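Local coordinates for resiniferatoxin-binding, phosphotriesterase-related protein (PDB 3K2G) that binds two zinc ions in a TIM-barrel site of the phosphotriesterase family and probably hydrolyses phosphoric esters, at residues Q71-N76 against F268-Q273; D84-I89 against L118-A123; G100-D105 against G126-M131; R215-V220 against P246-T251; C237-S242 against A257-D262. All blocks are in the same frame, centred on the assembly; numbering follows the deposited sequence.

Contact 1: Q71-N76 against F268-Q273; sequences QDPFVN and FFYADQ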
# COMPACT_ATOMS: atom_id res chain seq x y z
N GLN B 71 14.47 0.69 25.97
CA GLN B 71 14.68 -0.45 25.07
C GLN B 71 14.34 -1.78 25.75
O GLN B 71 14.36 -2.83 25.11
CB GLN B 71 16.14 -0.51 24.60
CG GLN B 71 16.75 0.81 24.16
CD GLN B 71 15.86 1.59 23.21
OE1 GLN B 71 15.37 1.05 22.22
NE2 GLN B 71 15.67 2.86 23.50
N ASP B 72 14.03 -1.73 27.04
CA ASP B 72 13.69 -2.92 27.82
C ASP B 72 13.18 -2.48 29.20
O ASP B 72 13.86 -2.64 30.22
CB ASP B 72 14.94 -3.82 27.93
CG ASP B 72 14.69 -5.11 28.70
OD1 ASP B 72 13.53 -5.58 28.73
OD2 ASP B 72 15.66 -5.67 29.25
N PRO B 73 11.95 -1.92 29.25
CA PRO B 73 11.29 -1.43 30.47
C PRO B 73 11.26 -2.42 31.62
O PRO B 73 11.43 -2.04 32.78
CB PRO B 73 9.88 -1.09 29.98
CG PRO B 73 10.10 -0.68 28.57
CD PRO B 73 11.08 -1.73 28.08
N PHE B 74 11.03 -3.69 31.31
CA PHE B 74 10.93 -4.71 32.34
C PHE B 74 12.25 -5.20 32.93
O PHE B 74 12.26 -6.14 33.72
CB PHE B 74 10.15 -5.91 31.81
CG PHE B 74 8.71 -5.61 31.51
CD1 PHE B 74 7.93 -4.91 32.42
CD2 PHE B 74 8.13 -6.06 30.33
CE1 PHE B 74 6.59 -4.66 32.17
CE2 PHE B 74 6.79 -5.81 30.07
CZ PHE B 74 6.01 -5.11 30.99
N VAL B 75 13.35 -4.56 32.56
CA VAL B 75 14.65 -4.95 33.09
C VAL B 75 14.86 -4.36 34.48
O VAL B 75 15.59 -4.92 35.29
CB VAL B 75 15.81 -4.46 32.19
CG1 VAL B 75 15.98 -2.96 32.33
CG2 VAL B 75 17.10 -5.17 32.57
N ASN B 76 14.20 -3.23 34.74
CA ASN B 76 14.34 -2.50 36.00
C ASN B 76 13.29 -2.85 37.05
O ASN B 76 12.09 -2.64 36.84
CB ASN B 76 14.28 -0.99 35.72
CG ASN B 76 14.88 -0.15 36.84
OD1 ASN B 76 16.10 -0.04 36.96
ND2 ASN B 76 14.02 0.44 37.66
N PHE B 268 7.99 2.31 23.80
CA PHE B 268 9.04 1.39 24.23
C PHE B 268 9.19 0.18 23.33
O PHE B 268 8.30 -0.15 22.53
CB PHE B 268 8.76 0.86 25.65
CG PHE B 268 8.31 1.91 26.62
CD1 PHE B 268 8.92 3.16 26.66
CD2 PHE B 268 7.31 1.63 27.54
CE1 PHE B 268 8.53 4.12 27.60
CE2 PHE B 268 6.91 2.58 28.49
CZ PHE B 268 7.53 3.82 28.52
N PHE B 269 10.34 -0.49 23.46
CA PHE B 269 10.61 -1.72 22.74
C PHE B 269 10.66 -2.76 23.86
O PHE B 269 11.46 -2.65 24.78
CB PHE B 269 11.96 -1.70 22.04
CG PHE B 269 12.32 -3.01 21.38
CD1 PHE B 269 11.59 -3.47 20.29
CD2 PHE B 269 13.34 -3.81 21.90
CE1 PHE B 269 11.87 -4.72 19.72
CE2 PHE B 269 13.63 -5.05 21.34
CZ PHE B 269 12.89 -5.51 20.24
N TYR B 270 9.79 -3.76 23.79
CA TYR B 270 9.76 -4.79 24.82
C TYR B 270 10.70 -5.95 24.48
O TYR B 270 10.31 -6.90 23.79
CB TYR B 270 8.33 -5.28 25.03
CG TYR B 270 7.47 -4.25 25.71
CD1 TYR B 270 7.68 -3.93 27.06
CD2 TYR B 270 6.48 -3.55 25.02
CE1 TYR B 270 6.93 -2.94 27.69
CE2 TYR B 270 5.73 -2.56 25.65
CZ TYR B 270 5.96 -2.26 26.99
OH TYR B 270 5.25 -1.28 27.63
N ALA B 271 11.93 -5.85 24.97
CA ALA B 271 12.97 -6.85 24.72
C ALA B 271 12.48 -8.28 24.91
O ALA B 271 12.80 -9.16 24.11
CB ALA B 271 14.17 -6.59 25.63
N ASP B 272 11.72 -8.50 25.98
CA ASP B 272 11.18 -9.82 26.30
C ASP B 272 10.38 -10.43 25.16
O ASP B 272 10.65 -11.55 24.72
CB ASP B 272 10.28 -9.72 27.54
CG ASP B 272 9.23 -8.61 27.43
OD1 ASP B 272 9.62 -7.42 27.45
OD2 ASP B 272 8.02 -8.93 27.31
N GLN B 273 9.39 -9.68 24.69
CA GLN B 273 8.51 -10.12 23.61
C GLN B 273 9.13 -9.86 22.24
O GLN B 273 8.75 -10.49 21.25
CB GLN B 273 7.18 -9.37 23.68
CG GLN B 273 6.32 -9.66 24.90
CD GLN B 273 5.32 -8.53 25.14
OE1 GLN B 273 5.65 -7.52 25.76
NE2 GLN B 273 4.10 -8.70 24.65
O HOH W 1 11.08 -4.89 28.68
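Phe268 meets Pro73 first: CG of the proline ring lies 3.6 Å from Phe268 CB and also reaches CG and CD2 of the phenyl ring. At Phe269 the main chains come near without a hydrogen bond: Gln71 O and Phe269 O, 2.9 Å apart, are both acceptors; Gln71 O also lies at the edge of the Phe269 ring. Tyr270 CB points away from residues 71-76, yet its ring returns to them. CE1 touches Pro73 CG, and CD1 lies 3.7 Å from Phe74 CE2. The Tyr270 and Phe74 planes are 29° apart with centroids 5.4 Å apart, a slid pair with little overlap. Ala271 CB packs 3.3 Å from OD1 of Asp72, whose CG is anti to the backbone N (chi1 -178°) and whose OD2 forms a salt bridge with Arg53. Asp272 OD1 approaches the Phe74 ring edge in its plane, 3.5 Å from CD2. A water donates to the OD1 atoms of Asp72 and Asp272 and accepts from Phe74 N, probably easing repulsion between carboxylates whose OD1 atoms are 4.5 Å apart. Phe74 belongs to the pocket that holds the bound dithiol; this contact packs its turn against short strand 269-270, beyond the barrel strands of a TIM barrel.

Contact 2: D84-I89 against L118-A123; sequences DLDLAI and LRRISA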
# COMPACT_ATOMS: atom_id res chain seq x y z
N ASP B 84 3.81 4.73 44.78
CA ASP B 84 3.87 5.99 45.52
C ASP B 84 2.55 6.72 45.34
O ASP B 84 2.32 7.36 44.31
CB ASP B 84 5.02 6.87 45.05
CG ASP B 84 5.25 8.05 45.98
OD1 ASP B 84 4.30 8.84 46.18
OD2 ASP B 84 6.37 8.19 46.51
N LEU B 85 1.70 6.65 46.35
CA LEU B 85 0.39 7.28 46.30
C LEU B 85 0.44 8.79 46.16
O LEU B 85 -0.38 9.38 45.44
CB LEU B 85 -0.40 6.89 47.55
CG LEU B 85 -1.93 6.97 47.45
CD1 LEU B 85 -2.42 6.22 46.22
CD2 LEU B 85 -2.53 6.37 48.71
N ASP B 86 1.38 9.43 46.84
CA ASP B 86 1.48 10.88 46.75
C ASP B 86 1.86 11.35 45.35
O ASP B 86 1.38 12.38 44.88
CB ASP B 86 2.49 11.40 47.78
CG ASP B 86 1.97 11.32 49.19
OD1 ASP B 86 1.01 12.07 49.51
OD2 ASP B 86 2.49 10.51 49.98
N LEU B 87 2.71 10.58 44.68
CA LEU B 87 3.13 10.91 43.32
C LEU B 87 1.95 10.70 42.37
O LEU B 87 1.72 11.50 41.45
CB LEU B 87 4.30 10.03 42.88
CG LEU B 87 4.82 10.23 41.45
CD1 LEU B 87 5.23 11.68 41.25
CD2 LEU B 87 6.00 9.31 41.20
N ALA B 88 1.21 9.62 42.59
CA ALA B 88 0.04 9.32 41.77
C ALA B 88 -0.91 10.51 41.84
O ALA B 88 -1.41 10.98 40.82
CB ALA B 88 -0.66 8.06 42.30
N ILE B 89 -1.14 11.00 43.06
CA ILE B 89 -2.03 12.14 43.25
C ILE B 89 -1.53 13.37 42.51
O ILE B 89 -2.33 14.08 41.89
CB ILE B 89 -2.18 12.47 44.76
CG1 ILE B 89 -3.02 11.39 45.44
CG2 ILE B 89 -2.81 13.85 44.94
CD1 ILE B 89 -3.01 11.45 46.95
N LEU B 118 -7.48 4.15 45.76
CA LEU B 118 -8.25 4.85 44.75
C LEU B 118 -9.11 5.96 45.36
O LEU B 118 -9.18 7.07 44.82
CB LEU B 118 -9.16 3.87 43.98
CG LEU B 118 -8.48 2.81 43.11
CD1 LEU B 118 -9.52 2.10 42.26
CD2 LEU B 118 -7.43 3.47 42.21
N ARG B 119 -9.74 5.68 46.49
CA ARG B 119 -10.58 6.67 47.15
C ARG B 119 -9.76 7.87 47.64
O ARG B 119 -10.21 9.01 47.57
CB ARG B 119 -11.35 6.03 48.31
CG ARG B 119 -12.59 5.27 47.84
CD ARG B 119 -13.27 4.52 48.98
NE ARG B 119 -14.62 4.10 48.59
CZ ARG B 119 -15.44 3.38 49.36
NH1 ARG B 119 -15.05 2.99 50.57
NH2 ARG B 119 -16.65 3.06 48.93
N ARG B 120 -8.56 7.61 48.14
CA ARG B 120 -7.73 8.70 48.61
C ARG B 120 -7.34 9.55 47.40
O ARG B 120 -7.31 10.78 47.47
CB ARG B 120 -6.47 8.18 49.30
CG ARG B 120 -5.50 9.28 49.71
CD ARG B 120 -4.24 8.72 50.34
NE ARG B 120 -3.17 9.72 50.34
CZ ARG B 120 -1.91 9.48 50.68
NH1 ARG B 120 -1.54 8.26 51.05
NH2 ARG B 120 -1.01 10.46 50.62
N ILE B 121 -7.05 8.89 46.28
CA ILE B 121 -6.67 9.60 45.07
C ILE B 121 -7.83 10.46 44.56
O ILE B 121 -7.65 11.63 44.24
CB ILE B 121 -6.22 8.63 43.97
CG1 ILE B 121 -4.99 7.85 44.44
CG2 ILE B 121 -5.93 9.39 42.69
CD1 ILE B 121 -4.50 6.80 43.48
N SER B 122 -9.02 9.87 44.50
CA SER B 122 -10.19 10.61 44.03
C SER B 122 -10.49 11.75 44.99
O SER B 122 -10.85 12.85 44.57
CB SER B 122 -11.41 9.69 43.92
OG SER B 122 -11.83 9.24 45.19
N ALA B 123 -10.34 11.49 46.29
CA ALA B 123 -10.61 12.51 47.29
C ALA B 123 -9.67 13.70 47.19
O ALA B 123 -10.11 14.85 47.20
CB ALA B 123 -10.53 11.90 48.69
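Helix 85-89 and helix 118-123 run in broadly the same direction, their axes 9.8 Å apart at closest approach with a crossing angle of -39°, and the nearest CA atoms are those of Ile89 and Ile121, 5.6 Å apart. Leu85 touches the other helix with both branches: CD1 presses on Ile121 CD1 at 3.5 Å, a close approach for two methyls, and CD2 lies 3.3 Å from Arg120 CD. Arg120 CG is anti to the backbone N (chi1 175°), and the chain runs extended to NE; Leu85 CG lies over one face of its guanidinium. Its NH2 forms a salt bridge with Asp86 OD1 at 2.8 Å; the carboxylate oxygen sits at the guanidinium edge, although the two planes are 72° apart. Arg120 NE is held by Glu124 of its own helix, so the guanidinium is paired with two acids, which would limit its freedom. Deeper in, Ile89 CG1 lies 4.2 Å from Ile121 CG1, and Ala88 CB touches Ile121 CD1. An apolar seam with an ion pair at its exposed border thus joins two neighbouring helices in the outer layer of the TIM barrel.

Contact 3: G100-D105 against G126-M131; sequences GRSIVD and GVQVVM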
# COMPACT_ATOMS: atom_id res chain seq x y z
N GLY B 100 -9.43 17.21 32.83
CA GLY B 100 -9.79 15.83 33.12
C GLY B 100 -10.80 15.75 34.25
O GLY B 100 -10.67 16.45 35.25
N ARG B 101 -11.79 14.88 34.12
CA ARG B 101 -12.81 14.74 35.15
C ARG B 101 -12.84 13.33 35.71
O ARG B 101 -13.06 13.13 36.90
CB ARG B 101 -14.18 15.10 34.58
CG ARG B 101 -14.15 16.34 33.71
CD ARG B 101 -15.42 16.52 32.90
NE ARG B 101 -15.16 17.21 31.63
CZ ARG B 101 -16.09 17.49 30.73
NH1 ARG B 101 -17.36 17.16 30.94
NH2 ARG B 101 -15.75 18.11 29.60
N SER B 102 -12.61 12.34 34.85
CA SER B 102 -12.68 10.95 35.29
C SER B 102 -11.58 10.04 34.76
O SER B 102 -11.06 10.23 33.67
CB SER B 102 -14.03 10.36 34.88
OG SER B 102 -15.11 11.22 35.25
N ILE B 103 -11.25 9.02 35.56
CA ILE B 103 -10.27 8.02 35.16
C ILE B 103 -10.79 6.62 35.47
O ILE B 103 -11.35 6.37 36.54
CB ILE B 103 -8.92 8.19 35.90
CG1 ILE B 103 -8.26 9.51 35.48
CG2 ILE B 103 -8.00 7.02 35.55
CD1 ILE B 103 -6.94 9.78 36.18
N VAL B 104 -10.63 5.71 34.51
CA VAL B 104 -11.05 4.33 34.68
C VAL B 104 -9.79 3.51 34.95
O VAL B 104 -8.90 3.43 34.10
CB VAL B 104 -11.75 3.77 33.41
CG1 VAL B 104 -12.17 2.32 33.63
CG2 VAL B 104 -12.98 4.63 33.07
N ASP B 105 -9.72 2.91 36.13
CA ASP B 105 -8.57 2.11 36.51
C ASP B 105 -8.94 0.63 36.46
O ASP B 105 -9.64 0.13 37.34
CB ASP B 105 -8.09 2.47 37.91
CG ASP B 105 -6.78 1.80 38.27
OD1 ASP B 105 -6.60 0.62 37.90
OD2 ASP B 105 -5.93 2.46 38.91
N GLY B 126 -9.93 15.21 43.19
CA GLY B 126 -11.21 15.70 42.73
C GLY B 126 -11.61 15.02 41.44
O GLY B 126 -12.63 15.34 40.85
N VAL B 127 -10.79 14.06 41.01
CA VAL B 127 -11.05 13.31 39.79
C VAL B 127 -11.82 12.04 40.14
O VAL B 127 -11.46 11.32 41.06
CB VAL B 127 -9.72 12.95 39.09
CG1 VAL B 127 -9.98 11.98 37.94
CG2 VAL B 127 -9.04 14.21 38.57
N GLN B 128 -12.89 11.78 39.40
CA GLN B 128 -13.72 10.60 39.64
C GLN B 128 -13.01 9.35 39.14
O GLN B 128 -12.47 9.33 38.03
CB GLN B 128 -15.07 10.77 38.92
CG GLN B 128 -15.75 12.08 39.25
CD GLN B 128 -16.94 12.38 38.36
OE1 GLN B 128 -16.86 12.26 37.14
NE2 GLN B 128 -18.04 12.80 38.98
N VAL B 129 -13.01 8.31 39.96
CA VAL B 129 -12.35 7.05 39.62
C VAL B 129 -13.29 5.85 39.57
O VAL B 129 -14.03 5.58 40.53
CB VAL B 129 -11.21 6.74 40.62
CG1 VAL B 129 -10.61 5.37 40.33
CG2 VAL B 129 -10.15 7.82 40.53
N VAL B 130 -13.24 5.12 38.46
CA VAL B 130 -14.05 3.92 38.27
C VAL B 130 -13.12 2.71 38.44
O VAL B 130 -12.03 2.68 37.87
CB VAL B 130 -14.67 3.86 36.85
CG1 VAL B 130 -15.40 2.55 36.67
CG2 VAL B 130 -15.62 5.04 36.66
N MSE B 131 -13.57 1.72 39.22
CA MSE B 131 -12.77 0.53 39.51
C MSE B 131 -13.17 -0.73 38.75
O MSE B 131 -14.36 -1.04 38.62
CB MSE B 131 -12.80 0.26 41.02
CG MSE B 131 -12.09 -1.01 41.49
SE MSE B 131 -12.00 -1.04 43.45
CE MSE B 131 -13.91 -1.35 43.76
O HOH W 2 -14.38 15.44 38.60
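Val127 meets the strand 102-105 side mainly through its CG1 methyl. Starting at CB, 4.0 Å from Arg101 O, the side chain divides. CG1, anti to the backbone N (chi1 171°), comes to 3.4 Å from Arg101 O and also touches Ser102 CA and Ile103 CG1, the last at 3.9 Å. CG2, the other tip, lies 4.3 Å from Gly100 O. Beyond Val127 the two backbones are bonded as parallel strands: Gln128 N donates to Arg101 O, Ile103 N to Gln128 O at 2.8 Å (N-H...O 163°), Val130 N to Ile103 O at 3.0 Å, and Asp105 N to Val130 O. The bridges pair Ser102 with Gln128 through Asp105 with Met131, which fixes the register, and the strand axes differ by 20° in direction. At the start a water donates to both Arg101 O and Gly126 O, bridging the loops. Asp105 turns its carboxylate away to Thr107 and to Leu37 N. Strand 102-105 also bonds to Leu32 of strand 31-32, so it lies between that strand and 128-131 in the barrel wall. Val127 and Ile103 pack on Val92 of helix 85-97, while Val129 and Met131 rest on Leu118 of helix 115-125, the crossover helix of this beta-alpha-beta unit.

Contact 4: R215-V220 against P246-T251; sequences RLAHRV and PVYQAT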
# COMPACT_ATOMS: atom_id res chain seq x y z
N ARG B 215 -3.38 -11.34 16.83
CA ARG B 215 -4.71 -11.06 16.28
C ARG B 215 -5.77 -12.01 16.84
O ARG B 215 -6.43 -12.72 16.08
CB ARG B 215 -4.67 -11.19 14.75
CG ARG B 215 -3.60 -10.33 14.07
CD ARG B 215 -4.01 -8.87 13.96
NE ARG B 215 -2.99 -8.07 13.29
CZ ARG B 215 -1.96 -7.50 13.90
NH1 ARG B 215 -1.81 -7.62 15.21
NH2 ARG B 215 -1.08 -6.81 13.20
N LEU B 216 -5.94 -12.01 18.16
CA LEU B 216 -6.91 -12.89 18.81
C LEU B 216 -8.25 -12.23 19.14
O LEU B 216 -9.13 -12.87 19.73
CB LEU B 216 -6.31 -13.44 20.12
CG LEU B 216 -5.05 -14.31 20.02
CD1 LEU B 216 -4.54 -14.65 21.42
CD2 LEU B 216 -5.35 -15.57 19.25
N ALA B 217 -8.41 -10.97 18.76
CA ALA B 217 -9.64 -10.22 19.05
C ALA B 217 -10.95 -10.86 18.60
O ALA B 217 -11.93 -10.87 19.35
CB ALA B 217 -9.53 -8.81 18.48
N HIS B 218 -10.99 -11.39 17.37
CA HIS B 218 -12.22 -12.01 16.90
C HIS B 218 -12.56 -13.27 17.70
O HIS B 218 -13.73 -13.56 17.94
CB HIS B 218 -12.14 -12.32 15.40
CG HIS B 218 -12.46 -11.14 14.52
ND1 HIS B 218 -13.72 -10.58 14.45
CD2 HIS B 218 -11.68 -10.39 13.71
CE1 HIS B 218 -13.70 -9.55 13.63
NE2 HIS B 218 -12.47 -9.41 13.17
N ARG B 219 -11.54 -14.01 18.12
CA ARG B 219 -11.79 -15.21 18.92
C ARG B 219 -12.31 -14.78 20.29
O ARG B 219 -13.16 -15.45 20.89
CB ARG B 219 -10.50 -16.02 19.10
CG ARG B 219 -10.67 -17.22 20.03
CD ARG B 219 -9.39 -18.01 20.24
NE ARG B 219 -9.58 -19.09 21.21
CZ ARG B 219 -8.61 -19.87 21.67
NH1 ARG B 219 -7.36 -19.70 21.25
NH2 ARG B 219 -8.88 -20.82 22.56
N VAL B 220 -11.80 -13.65 20.79
CA VAL B 220 -12.22 -13.11 22.07
C VAL B 220 -13.69 -12.72 22.00
O VAL B 220 -14.48 -13.07 22.87
CB VAL B 220 -11.40 -11.84 22.48
CG1 VAL B 220 -12.16 -11.03 23.53
CG2 VAL B 220 -10.05 -12.26 23.06
N PRO B 246 -5.93 -2.54 9.04
CA PRO B 246 -7.25 -1.89 9.01
C PRO B 246 -8.47 -2.82 8.87
O PRO B 246 -9.53 -2.53 9.42
CB PRO B 246 -7.13 -0.90 7.85
CG PRO B 246 -6.11 -1.54 6.96
CD PRO B 246 -5.09 -2.05 7.94
N VAL B 247 -8.31 -3.91 8.13
CA VAL B 247 -9.42 -4.85 7.98
C VAL B 247 -9.75 -5.45 9.34
O VAL B 247 -10.90 -5.48 9.77
CB VAL B 247 -9.07 -5.96 6.96
CG1 VAL B 247 -10.13 -7.06 6.99
CG2 VAL B 247 -8.95 -5.36 5.57
N TYR B 248 -8.71 -5.93 10.03
CA TYR B 248 -8.86 -6.51 11.35
C TYR B 248 -9.55 -5.52 12.29
O TYR B 248 -10.58 -5.83 12.88
CB TYR B 248 -7.47 -6.86 11.90
CG TYR B 248 -7.41 -7.33 13.34
CD1 TYR B 248 -7.91 -8.58 13.72
CD2 TYR B 248 -6.77 -6.55 14.31
CE1 TYR B 248 -7.75 -9.05 15.02
CE2 TYR B 248 -6.61 -7.02 15.62
CZ TYR B 248 -7.10 -8.27 15.96
OH TYR B 248 -6.92 -8.74 17.24
N GLN B 249 -9.00 -4.32 12.40
CA GLN B 249 -9.59 -3.33 13.30
C GLN B 249 -11.01 -2.92 12.94
O GLN B 249 -11.87 -2.84 13.82
CB GLN B 249 -8.71 -2.08 13.38
CG GLN B 249 -7.29 -2.38 13.86
CD GLN B 249 -6.56 -1.16 14.39
OE1 GLN B 249 -6.68 -0.06 13.84
NE2 GLN B 249 -5.78 -1.34 15.46
N ALA B 250 -11.27 -2.67 11.66
CA ALA B 250 -12.60 -2.26 11.22
C ALA B 250 -13.64 -3.35 11.43
O ALA B 250 -14.77 -3.07 11.84
CB ALA B 250 -12.56 -1.83 9.74
N THR B 251 -13.27 -4.60 11.16
CA THR B 251 -14.23 -5.69 11.32
C THR B 251 -14.59 -5.92 12.78
O THR B 251 -15.69 -6.40 13.09
CB THR B 251 -13.70 -7.00 10.69
OG1 THR B 251 -12.40 -7.29 11.21
CG2 THR B 251 -13.64 -6.85 9.18
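Arg215 and Tyr248 form the close-packed part of this contact, which joins the starts of two successive outer helices of the TIM barrel, 217-226 and 246-255. Arg215 CD sits over the centre of the Tyr248 ring, 3.5 Å from the centroid and 8° off the normal, a CH-pi contact. The bend of the arginine at chi2 (-78°) swings CD onto this face. Farther out, CZ lies 5.4 Å from the same centroid, at most a weak, long cation-pi attraction; NE makes a salt bridge with Asp245. On the helix side, Ala217 CB meets Tyr248 CZ at 3.5 Å; the tyrosine hydroxyl accepts from Ala217 N, although the position of that oxygen is less certain. The backbones themselves stay well apart, the nearest CA atoms, of Arg215 and Tyr248, being 7.9 Å from each other, so side chains carry the contact. The looser side holds the partly exposed His218, whose CD2 comes only to 4.2 Å from Tyr248 CD1 and which also packs on Gln254 of the third subunit. Across the two segments the polar link there is one bond: His218 NE2 donates to Thr251 OG1 at 2.9 Å, with the oxygen just 4° out of the imidazole plane.

Contact 5: C237-S242 against A257-D262; sequences CHMNPS and AFLEFD. With ZN (zinc ion), chain J.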
# COMPACT_ATOMS: atom_id res chain seq x y z
N CYS B 237 -8.80 -3.89 24.54
CA CYS B 237 -7.61 -3.10 24.88
C CYS B 237 -6.40 -3.32 24.00
O CYS B 237 -6.27 -4.35 23.33
CB CYS B 237 -7.17 -3.39 26.32
SG CYS B 237 -8.39 -3.03 27.60
N HIS B 238 -5.50 -2.34 24.02
CA HIS B 238 -4.24 -2.41 23.28
C HIS B 238 -4.35 -2.62 21.78
O HIS B 238 -3.72 -3.50 21.21
CB HIS B 238 -3.39 -3.51 23.91
CG HIS B 238 -3.40 -3.49 25.41
ND1 HIS B 238 -3.34 -2.31 26.13
CD2 HIS B 238 -3.49 -4.48 26.32
CE1 HIS B 238 -3.38 -2.59 27.42
NE2 HIS B 238 -3.48 -3.90 27.57
N MSE B 239 -5.14 -1.77 21.14
CA MSE B 239 -5.31 -1.87 19.70
C MSE B 239 -4.16 -1.23 18.92
O MSE B 239 -3.94 -1.57 17.76
CB MSE B 239 -6.63 -1.21 19.29
CG MSE B 239 -7.85 -1.95 19.83
SE MSE B 239 -7.87 -3.83 19.35
CE MSE B 239 -7.95 -3.61 17.43
N ASN B 240 -3.43 -0.33 19.57
CA ASN B 240 -2.31 0.38 18.94
C ASN B 240 -1.40 -0.44 18.02
O ASN B 240 -1.15 -0.04 16.89
CB ASN B 240 -1.44 1.06 20.00
CG ASN B 240 -2.20 2.09 20.81
OD1 ASN B 240 -1.91 3.29 20.76
ND2 ASN B 240 -3.19 1.63 21.56
N PRO B 241 -0.90 -1.59 18.49
CA PRO B 241 -0.01 -2.43 17.68
C PRO B 241 -0.57 -2.99 16.37
O PRO B 241 0.20 -3.40 15.51
CB PRO B 241 0.40 -3.54 18.64
CG PRO B 241 0.30 -2.88 20.00
CD PRO B 241 -1.00 -2.13 19.86
N SER B 242 -1.89 -3.03 16.24
CA SER B 242 -2.49 -3.57 15.02
C SER B 242 -2.97 -2.47 14.08
O SER B 242 -3.82 -2.69 13.22
CB SER B 242 -3.64 -4.53 15.36
OG SER B 242 -4.65 -3.92 16.15
N ALA B 257 -17.69 -3.85 19.14
CA ALA B 257 -16.76 -3.63 20.23
C ALA B 257 -16.01 -2.30 20.13
O ALA B 257 -15.78 -1.79 19.04
CB ALA B 257 -15.75 -4.78 20.31
N PHE B 258 -15.65 -1.76 21.28
CA PHE B 258 -14.88 -0.53 21.31
C PHE B 258 -13.44 -0.94 21.02
O PHE B 258 -12.99 -2.00 21.44
CB PHE B 258 -14.95 0.11 22.70
CG PHE B 258 -16.23 0.86 22.96
CD1 PHE B 258 -16.38 2.18 22.54
CD2 PHE B 258 -17.28 0.25 23.64
CE1 PHE B 258 -17.55 2.88 22.81
CE2 PHE B 258 -18.46 0.95 23.91
CZ PHE B 258 -18.60 2.27 23.49
N LEU B 259 -12.73 -0.10 20.28
CA LEU B 259 -11.33 -0.35 19.96
C LEU B 259 -10.56 0.64 20.80
O LEU B 259 -10.60 1.85 20.56
CB LEU B 259 -11.07 -0.11 18.47
CG LEU B 259 -11.91 -0.95 17.50
CD1 LEU B 259 -11.46 -0.68 16.08
CD2 LEU B 259 -11.76 -2.44 17.84
N GLU B 260 -9.87 0.14 21.81
CA GLU B 260 -9.14 1.03 22.70
C GLU B 260 -7.67 1.23 22.37
O GLU B 260 -6.86 0.32 22.50
CB GLU B 260 -9.29 0.54 24.14
CG GLU B 260 -8.77 1.51 25.18
CD GLU B 260 -9.11 1.08 26.60
OE1 GLU B 260 -8.44 0.18 27.15
OE2 GLU B 260 -10.08 1.64 27.15
N PHE B 261 -7.34 2.44 21.93
CA PHE B 261 -5.96 2.80 21.64
C PHE B 261 -5.45 3.42 22.94
O PHE B 261 -5.32 4.63 23.08
CB PHE B 261 -5.91 3.80 20.48
CG PHE B 261 -6.25 3.17 19.16
CD1 PHE B 261 -5.25 2.61 18.36
CD2 PHE B 261 -7.57 3.09 18.73
CE1 PHE B 261 -5.57 1.97 17.16
CE2 PHE B 261 -7.90 2.46 17.54
CZ PHE B 261 -6.90 1.90 16.75
N ASP B 262 -5.20 2.54 23.91
CA ASP B 262 -4.74 2.91 25.24
C ASP B 262 -3.22 2.99 25.39
O ASP B 262 -2.72 3.04 26.50
CB ASP B 262 -5.28 1.91 26.26
CG ASP B 262 -5.21 0.47 25.77
OD1 ASP B 262 -4.14 0.05 25.26
OD2 ASP B 262 -6.22 -0.25 25.89
ZN ZN J . -3.25 -4.87 29.64
O HOH W 3 -2.45 -3.12 30.53
O HOH W 4 -0.87 -4.76 29.30
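His238 gives both its backbone N-H and its ring N-H to a single carboxylate, that of Asp262, while the far side of its ring binds zinc. This belongs to the binuclear zinc site of the phosphotriesterase-type TIM barrel, at the C-terminal ends of its strands. His238 N reaches Asp262 OD2 at 2.9 Å in a nearly straight bond (166°) from the syn side. ND1 donates to OD1 at 2.6 Å from above the carboxylate plane, the ring and carboxylate being turned 69° apart. His238 CG lies beside the backbone N (chi1 -43°), and both N and ND1 meet the same acid, a His-carboxylate pair that fixes the ring's rotation. NE2 then lies 2.3 Å from the zinc ion, which also holds two waters; Glu177 and His209 also bind this zinc, and Tyr136 belongs to the same site. Cys237 CB covers one face of the imidazole over its centre and comes 3.3 Å from Asp262 OD2. Strand 258-261 also meets Met239. Met239 N donates to Glu260 O at 3.0 Å, and Met239, a selenomethionine, packs its CG 4.0 Å from Leu259 CB. Phe261, centre of an inverse gamma turn, offers one ring face to that residue: Met239 CB stands over the centre of the ring, 4.0 Å from the centroid.

Overall arrangement
Contact 1 opens at residues 71-76 and closes at 268-273, so its loop encloses the other four. Inside it, contact 2 (84-89 with 118-123) and contact 3 (100-105 with 126-131) cross, their segments alternating along the chain, and touch where Leu118 packs on the strands and Ser122 on Val127; they tie two outer helices to the barrel wall. Contact 4 (215-220 with 246-251) and contact 5 (237-242 with 257-262) cross likewise and meet through Gln249 and Ser242. The pairs are in series on opposite sides of the chain's centre, contacts 2 and 4 being 36 Å apart between centres. Contact 1 joins the turn carrying Phe74 to strand 269-270, its centre 20 Å from that of contact 5.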